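Local coordinates for glycosyl hydrolases family 2, sugar binding domain protein (Bacteroides uniformis str. 3978 T3 ii, PDB 6D1P), which is a gut bacterial beta-glucuronidase of glycosyl hydrolase family 2, which probably hydrolyses the O-glycosidic bond of beta-glucuronides, at residues A[628-633]-A[704-709]; A[242-247]-A[287-292]. One frame throughout, in Å; residues are numbered along the deposited sequence.

Contact 1. Residues A[628-633]-A[704-709]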
loop_
_atom_site.group_PDB
_atom_site.type_symbol
_atom_site.label_atom_id
_atom_site.label_comp_id
_atom_site.label_asym_id
_atom_site.label_seq_id
_atom_site.Cartn_x
_atom_site.Cartn_y
_atom_site.Cartn_z
ATOM N N HIS A 628 25.470 4.797 -31.451
ATOM C CA HIS A 628 25.942 3.738 -30.563
ATOM C C HIS A 628 24.795 2.845 -30.092
ATOM O O HIS A 628 24.970 1.630 -29.923
ATOM C CB HIS A 628 26.644 4.340 -29.351
ATOM C CG HIS A 628 28.029 4.824 -29.618
ATOM N ND1 HIS A 628 29.145 4.164 -29.154
ATOM C CD2 HIS A 628 28.482 5.921 -30.270
ATOM C CE1 HIS A 628 30.227 4.824 -29.518
ATOM N NE2 HIS A 628 29.854 5.895 -30.196
ATOM N N SER A 629 23.618 3.433 -29.847
ATOM C CA SER A 629 22.450 2.686 -29.405
ATOM C C SER A 629 21.473 2.414 -30.544
ATOM O O SER A 629 20.298 2.130 -30.294
ATOM C CB SER A 629 21.749 3.418 -28.253
ATOM O OG SER A 629 21.059 4.588 -28.692
ATOM N N TRP A 630 21.940 2.471 -31.791
ATOM C CA TRP A 630 21.097 2.249 -32.967
ATOM C C TRP A 630 21.646 1.033 -33.708
ATOM O O TRP A 630 22.542 1.164 -34.558
ATOM C CB TRP A 630 21.068 3.507 -33.837
ATOM C CG TRP A 630 20.070 3.505 -34.953
ATOM C CD1 TRP A 630 19.376 2.433 -35.445
ATOM C CD2 TRP A 630 19.658 4.642 -35.733
ATOM N NE1 TRP A 630 18.556 2.832 -36.479
ATOM C CE2 TRP A 630 18.707 4.184 -36.670
ATOM C CE3 TRP A 630 19.998 6.004 -35.722
ATOM C CZ2 TRP A 630 18.100 5.036 -37.592
ATOM C CZ3 TRP A 630 19.377 6.849 -36.625
ATOM C CH2 TRP A 630 18.448 6.362 -37.553
ATOM N N PRO A 631 21.139 -0.184 -33.408
ATOM C CA PRO A 631 21.801 -1.403 -33.898
ATOM C C PRO A 631 21.469 -1.748 -35.344
ATOM O O PRO A 631 22.280 -2.376 -36.039
ATOM C CB PRO A 631 21.285 -2.495 -32.945
ATOM C CG PRO A 631 20.162 -1.822 -32.084
ATOM C CD PRO A 631 19.895 -0.485 -32.669
ATOM N N VAL A 632 20.281 -1.365 -35.808
ATOM C CA VAL A 632 19.810 -1.738 -37.136
ATOM C C VAL A 632 19.301 -0.489 -37.854
ATOM O O VAL A 632 18.244 0.054 -37.496
ATOM C CB VAL A 632 18.715 -2.810 -37.078
ATOM C CG1 VAL A 632 18.210 -3.103 -38.478
ATOM C CG2 VAL A 632 19.254 -4.074 -36.438
ATOM N N ARG A 633 20.033 -0.057 -38.881
ATOM C CA ARG A 633 19.602 0.947 -39.850
ATOM C C ARG A 633 18.785 0.293 -40.968
ATOM O O ARG A 633 18.787 -0.931 -41.144
ATOM C CB ARG A 633 20.808 1.653 -40.460
ATOM C CG ARG A 633 21.846 2.120 -39.468
ATOM C CD ARG A 633 21.493 3.478 -38.924
ATOM N NE ARG A 633 21.222 4.476 -39.972
ATOM C CZ ARG A 633 22.115 5.358 -40.411
ATOM N NH1 ARG A 633 23.340 5.338 -39.898
ATOM N NH2 ARG A 633 21.783 6.266 -41.342
ATOM N N ILE A 704 31.327 2.752 -34.173
ATOM C CA ILE A 704 30.109 1.991 -33.966
ATOM C C ILE A 704 29.992 0.981 -35.096
ATOM O O ILE A 704 30.590 1.133 -36.163
ATOM C CB ILE A 704 28.844 2.876 -33.917
ATOM C CG1 ILE A 704 28.517 3.429 -35.310
ATOM C CG2 ILE A 704 29.010 4.010 -32.905
ATOM C CD1 ILE A 704 27.223 4.215 -35.362
ATOM N N GLN A 705 29.209 -0.064 -34.848
ATOM C CA GLN A 705 28.808 -1.000 -35.883
ATOM C C GLN A 705 27.294 -1.011 -35.946
ATOM O O GLN A 705 26.632 -0.864 -34.917
ATOM C CB GLN A 705 29.346 -2.406 -35.598
ATOM C CG GLN A 705 30.860 -2.457 -35.427
ATOM C CD GLN A 705 31.374 -3.881 -35.307
ATOM O OE1 GLN A 705 30.732 -4.827 -35.771
ATOM N NE2 GLN A 705 32.539 -4.041 -34.676
ATOM N N GLN A 706 26.744 -1.162 -37.148
ATOM C CA GLN A 706 25.298 -1.214 -37.318
ATOM C C GLN A 706 24.958 -2.169 -38.449
ATOM O O GLN A 706 25.629 -2.181 -39.479
ATOM C CB GLN A 706 24.687 0.166 -37.635
ATOM C CG GLN A 706 24.980 1.272 -36.641
ATOM C CD GLN A 706 24.473 2.635 -37.112
ATOM O OE1 GLN A 706 24.679 3.020 -38.271
ATOM N NE2 GLN A 706 23.784 3.362 -36.217
ATOM N N GLU A 707 23.910 -2.959 -38.260
ATOM C CA GLU A 707 23.369 -3.728 -39.364
ATOM C C GLU A 707 22.570 -2.818 -40.283
ATOM O O GLU A 707 21.966 -1.834 -39.852
ATOM C CB GLU A 707 22.473 -4.856 -38.855
ATOM C CG GLU A 707 23.168 -5.836 -37.919
ATOM C CD GLU A 707 23.897 -6.933 -38.666
ATOM O OE1 GLU A 707 23.546 -7.188 -39.845
ATOM O OE2 GLU A 707 24.822 -7.537 -38.071
ATOM N N TYR A 708 22.560 -3.153 -41.561
ATOM C CA TYR A 708 21.753 -2.430 -42.528
ATOM C C TYR A 708 20.758 -3.410 -43.108
ATOM O O TYR A 708 21.152 -4.446 -43.655
ATOM C CB TYR A 708 22.616 -1.802 -43.626
ATOM C CG TYR A 708 21.813 -0.936 -44.558
ATOM C CD1 TYR A 708 21.121 0.179 -44.077
ATOM C CD2 TYR A 708 21.723 -1.228 -45.911
ATOM C CE1 TYR A 708 20.365 0.981 -44.927
ATOM C CE2 TYR A 708 20.974 -0.430 -46.773
ATOM C CZ TYR A 708 20.297 0.673 -46.276
ATOM O OH TYR A 708 19.549 1.467 -47.121
ATOM N N GLN A 709 19.480 -3.095 -42.973
ATOM C CA GLN A 709 18.409 -4.003 -43.346
ATOM C C GLN A 709 17.631 -3.400 -44.502
ATOM O O GLN A 709 17.086 -2.297 -44.386
ATOM C CB GLN A 709 17.496 -4.286 -42.153
ATOM C CG GLN A 709 16.124 -4.847 -42.505
ATOM C CD GLN A 709 15.270 -5.090 -41.262
ATOM O OE1 GLN A 709 15.778 -5.528 -40.220
ATOM N NE2 GLN A 709 13.973 -4.791 -41.361
#
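Three backbone hydrogen bonds pair the short strand at Val632 and Arg633 in parallel with 704-709. Glu707 N reaches Pro631 O at 2.8 Å, in the carbonyl plane; Arg633 N donates to Glu707 O, nearly along the C=O axis, and Arg633 O accepts from Gln709 N. Proline suits position 631, where the backbone serves only as acceptor to this strand.

Side-chain polar bonds continue the link. Gln706, its chain extended beyond CG, uses both ends of its amide: OE1 accepts from Arg633 NH1 (3.1 Å) on a lone pair and in the guanidinium plane, while NE2 reaches Trp630 O in a weak bond. The Arg633 chain bends at chi2 (-86°) and chi3 (-52°), which lays CD over one face of the Trp630 ring and lets the buried guanidinium make a salt bridge from NE to Glu524 OE2 and a hydrogen bond from NH2 to Glu642 O.

Among the apolar contacts, Ile704 CG2 sits over the face of the His628 ring, 3.4 Å from its centroid, a CH-pi contact; His628 NE2 is hydrogen-bonded to Asp702 OD2, which fixes the ring's turn. Val632 CG2 touches Glu707 CB on a shared face.

Strand 632-634 is the parallel edge strand of a mixed five-stranded sheet, probably of immunoglobulin-like type, with 698-709 between it and 685-695. Trp630, stacked on His522 and touching Ser551 of helix 550-564, joins that edge to the TIM-barrel region.

Contact 2. Residues A[242-247]-A[287-292]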
loop_
_atom_site.group_PDB
_atom_site.type_symbol
_atom_site.label_atom_id
_atom_site.label_comp_id
_atom_site.label_asym_id
_atom_site.label_seq_id
_atom_site.Cartn_x
_atom_site.Cartn_y
_atom_site.Cartn_z
ATOM N N SER A 242 36.954 33.973 17.802
ATOM C CA SER A 242 37.848 34.258 16.692
ATOM C C SER A 242 37.161 34.101 15.343
ATOM O O SER A 242 36.139 33.425 15.209
ATOM C CB SER A 242 39.078 33.352 16.730
ATOM O OG SER A 242 39.939 33.689 15.656
ATOM N N LEU A 243 37.787 34.702 14.328
ATOM C CA LEU A 243 37.225 34.774 12.980
ATOM C C LEU A 243 38.381 34.926 11.998
ATOM O O LEU A 243 39.075 35.948 12.028
ATOM C CB LEU A 243 36.271 35.953 12.875
ATOM C CG LEU A 243 35.238 35.923 11.760
ATOM C CD1 LEU A 243 34.151 34.951 12.151
ATOM C CD2 LEU A 243 34.672 37.295 11.536
ATOM N N ARG A 244 38.586 33.932 11.125
ATOM C CA ARG A 244 39.671 33.976 10.149
ATOM C C ARG A 244 39.147 33.701 8.746
ATOM O O ARG A 244 38.277 32.848 8.555
ATOM C CB ARG A 244 40.762 32.963 10.490
ATOM C CG ARG A 244 41.442 33.197 11.821
ATOM C CD ARG A 244 42.561 32.181 12.046
ATOM N NE ARG A 244 42.361 31.436 13.289
ATOM C CZ ARG A 244 42.774 31.851 14.484
ATOM N NH1 ARG A 244 43.420 33.008 14.591
ATOM N NH2 ARG A 244 42.544 31.114 15.569
ATOM N N VAL A 245 39.694 34.411 7.763
ATOM C CA VAL A 245 39.302 34.269 6.365
ATOM C C VAL A 245 40.500 33.779 5.568
ATOM O O VAL A 245 41.526 34.465 5.505
ATOM C CB VAL A 245 38.775 35.585 5.778
ATOM C CG1 VAL A 245 38.585 35.436 4.287
ATOM C CG2 VAL A 245 37.466 35.958 6.432
ATOM N N PHE A 246 40.356 32.618 4.928
ATOM C CA PHE A 246 41.432 31.990 4.170
ATOM C C PHE A 246 41.184 32.091 2.673
ATOM O O PHE A 246 40.049 31.962 2.213
ATOM C CB PHE A 246 41.583 30.522 4.557
ATOM C CG PHE A 246 41.893 30.312 6.007
ATOM C CD1 PHE A 246 43.209 30.296 6.451
ATOM C CD2 PHE A 246 40.870 30.136 6.930
ATOM C CE1 PHE A 246 43.497 30.102 7.791
ATOM C CE2 PHE A 246 41.150 29.947 8.268
ATOM C CZ PHE A 246 42.466 29.926 8.703
ATOM N N SER A 247 42.263 32.297 1.917
ATOM C CA SER A 247 42.195 32.405 0.466
ATOM C C SER A 247 41.842 31.054 -0.146
ATOM O O SER A 247 41.864 30.028 0.534
ATOM C CB SER A 247 43.529 32.895 -0.087
ATOM O OG SER A 247 44.475 31.837 -0.108
ATOM N N VAL A 287 36.365 30.816 8.761
ATOM C CA VAL A 287 36.346 29.905 9.901
ATOM C C VAL A 287 36.038 30.721 11.145
ATOM O O VAL A 287 36.784 31.646 11.496
ATOM C CB VAL A 287 37.676 29.149 10.065
ATOM C CG1 VAL A 287 37.582 28.182 11.224
ATOM C CG2 VAL A 287 38.054 28.413 8.790
ATOM N N ALA A 288 34.932 30.390 11.798
ATOM C CA ALA A 288 34.594 30.939 13.096
ATOM C C ALA A 288 34.922 29.909 14.163
ATOM O O ALA A 288 34.832 28.699 13.938
ATOM C CB ALA A 288 33.115 31.325 13.183
ATOM N N GLU A 289 35.290 30.398 15.336
ATOM C CA GLU A 289 35.857 29.520 16.341
ATOM C C GLU A 289 35.526 30.068 17.714
ATOM O O GLU A 289 35.786 31.240 17.999
ATOM C CB GLU A 289 37.369 29.412 16.147
ATOM C CG GLU A 289 37.907 28.037 16.382
ATOM C CD GLU A 289 39.406 28.036 16.479
ATOM O OE1 GLU A 289 40.062 28.451 15.497
ATOM O OE2 GLU A 289 39.922 27.643 17.548
ATOM N N LEU A 290 34.960 29.225 18.557
ATOM C CA LEU A 290 34.581 29.623 19.898
ATOM C C LEU A 290 35.031 28.541 20.862
ATOM O O LEU A 290 34.934 27.349 20.556
ATOM C CB LEU A 290 33.069 29.844 20.002
ATOM C CG LEU A 290 32.563 30.190 21.399
ATOM C CD1 LEU A 290 33.097 31.560 21.812
ATOM C CD2 LEU A 290 31.047 30.156 21.451
ATOM N N ILE A 291 35.523 28.958 22.027
ATOM C CA ILE A 291 36.077 28.050 23.019
ATOM C C ILE A 291 35.328 28.222 24.330
ATOM O O ILE A 291 35.031 29.348 24.742
ATOM C CB ILE A 291 37.586 28.295 23.221
ATOM C CG1 ILE A 291 38.312 28.217 21.881
ATOM C CG2 ILE A 291 38.165 27.280 24.205
ATOM C CD1 ILE A 291 39.636 28.929 21.859
ATOM N N ASP A 292 35.005 27.101 24.971
ATOM C CA ASP A 292 34.581 27.098 26.361
ATOM C C ASP A 292 34.940 25.747 26.954
ATOM O O ASP A 292 34.881 24.725 26.265
ATOM C CB ASP A 292 33.081 27.368 26.510
ATOM C CG ASP A 292 32.720 27.878 27.891
ATOM O OD1 ASP A 292 33.435 28.779 28.386
ATOM O OD2 ASP A 292 31.729 27.381 28.475
#
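Four main-chain hydrogen bonds join strands 242-246 and 287-292 as antiparallel neighbours. Ser242 and Glu289 form one hydrogen-bonded pair: Ser242 N points almost straight at Glu289 O (3.0 Å, 172°), whereas Glu289 N approaches Ser242 O from above the carbonyl plane. Arg244 and Val287 form the other, with Val287 N to Arg244 O the shortest bond at 2.8 Å. Between them lies the non-hydrogen-bonded pair Leu243 and Ala288, where Leu243 CA also approaches Val287 O in a CA-H...O contact.

Side chains divide between the two faces. On the buried one, Leu243 CD1 meets Ala288 CB at 3.9 Å; the small methyl of Ala288 also touches Phe204 and Ile207 of strand 203-213, as suits a close-packed inner face. On the other face, Val287 CG2 comes to the edge of the Phe246 ring, 3.5 Å from CE2. Phe246 has CG anti to its carbonyl carbon (chi1 -60°), which brings the ring back toward the valine.

Polar groups share this second face. Arg244 bends at chi3 (-123°) so that NH2 makes a long salt bridge of 3.6 Å to Glu289 OE1, at the edge of the guanidinium. Ser242 OG lies over the guanidinium's face and makes a weak hydrogen bond to Ile256 O. Arg298 is the stronger salt-bridge partner of Glu289 OE1; two positive partners would favour the ionised carboxylate.

In this immunoglobulin-like beta-sandwich domain of family 2 glycosidases, these are the central strands of a four-stranded antiparallel sheet, flanked by 252-259 beside 240-246 and by 295-303 beside 284-292.

Followed from the N terminus, the chain makes contact 2 first: it leaves strand 240-246, runs through strands 252-259 and 263-271, and returns at 284-292 to close a loop within the immunoglobulin-like domain of family 2. It then passes through the TIM-barrel region, where helices alternate with parallel strands, before contact 1 opens at 628-633. That second loop, all strand and coil, closes at 704-709. The two are in series, neither nested nor crossed. They lie on opposite sides of the chain's centre, with centres about 61 Å apart, and tie separate beta domains: one built round an antiparallel sheet, the other round a sheet with a parallel edge strand.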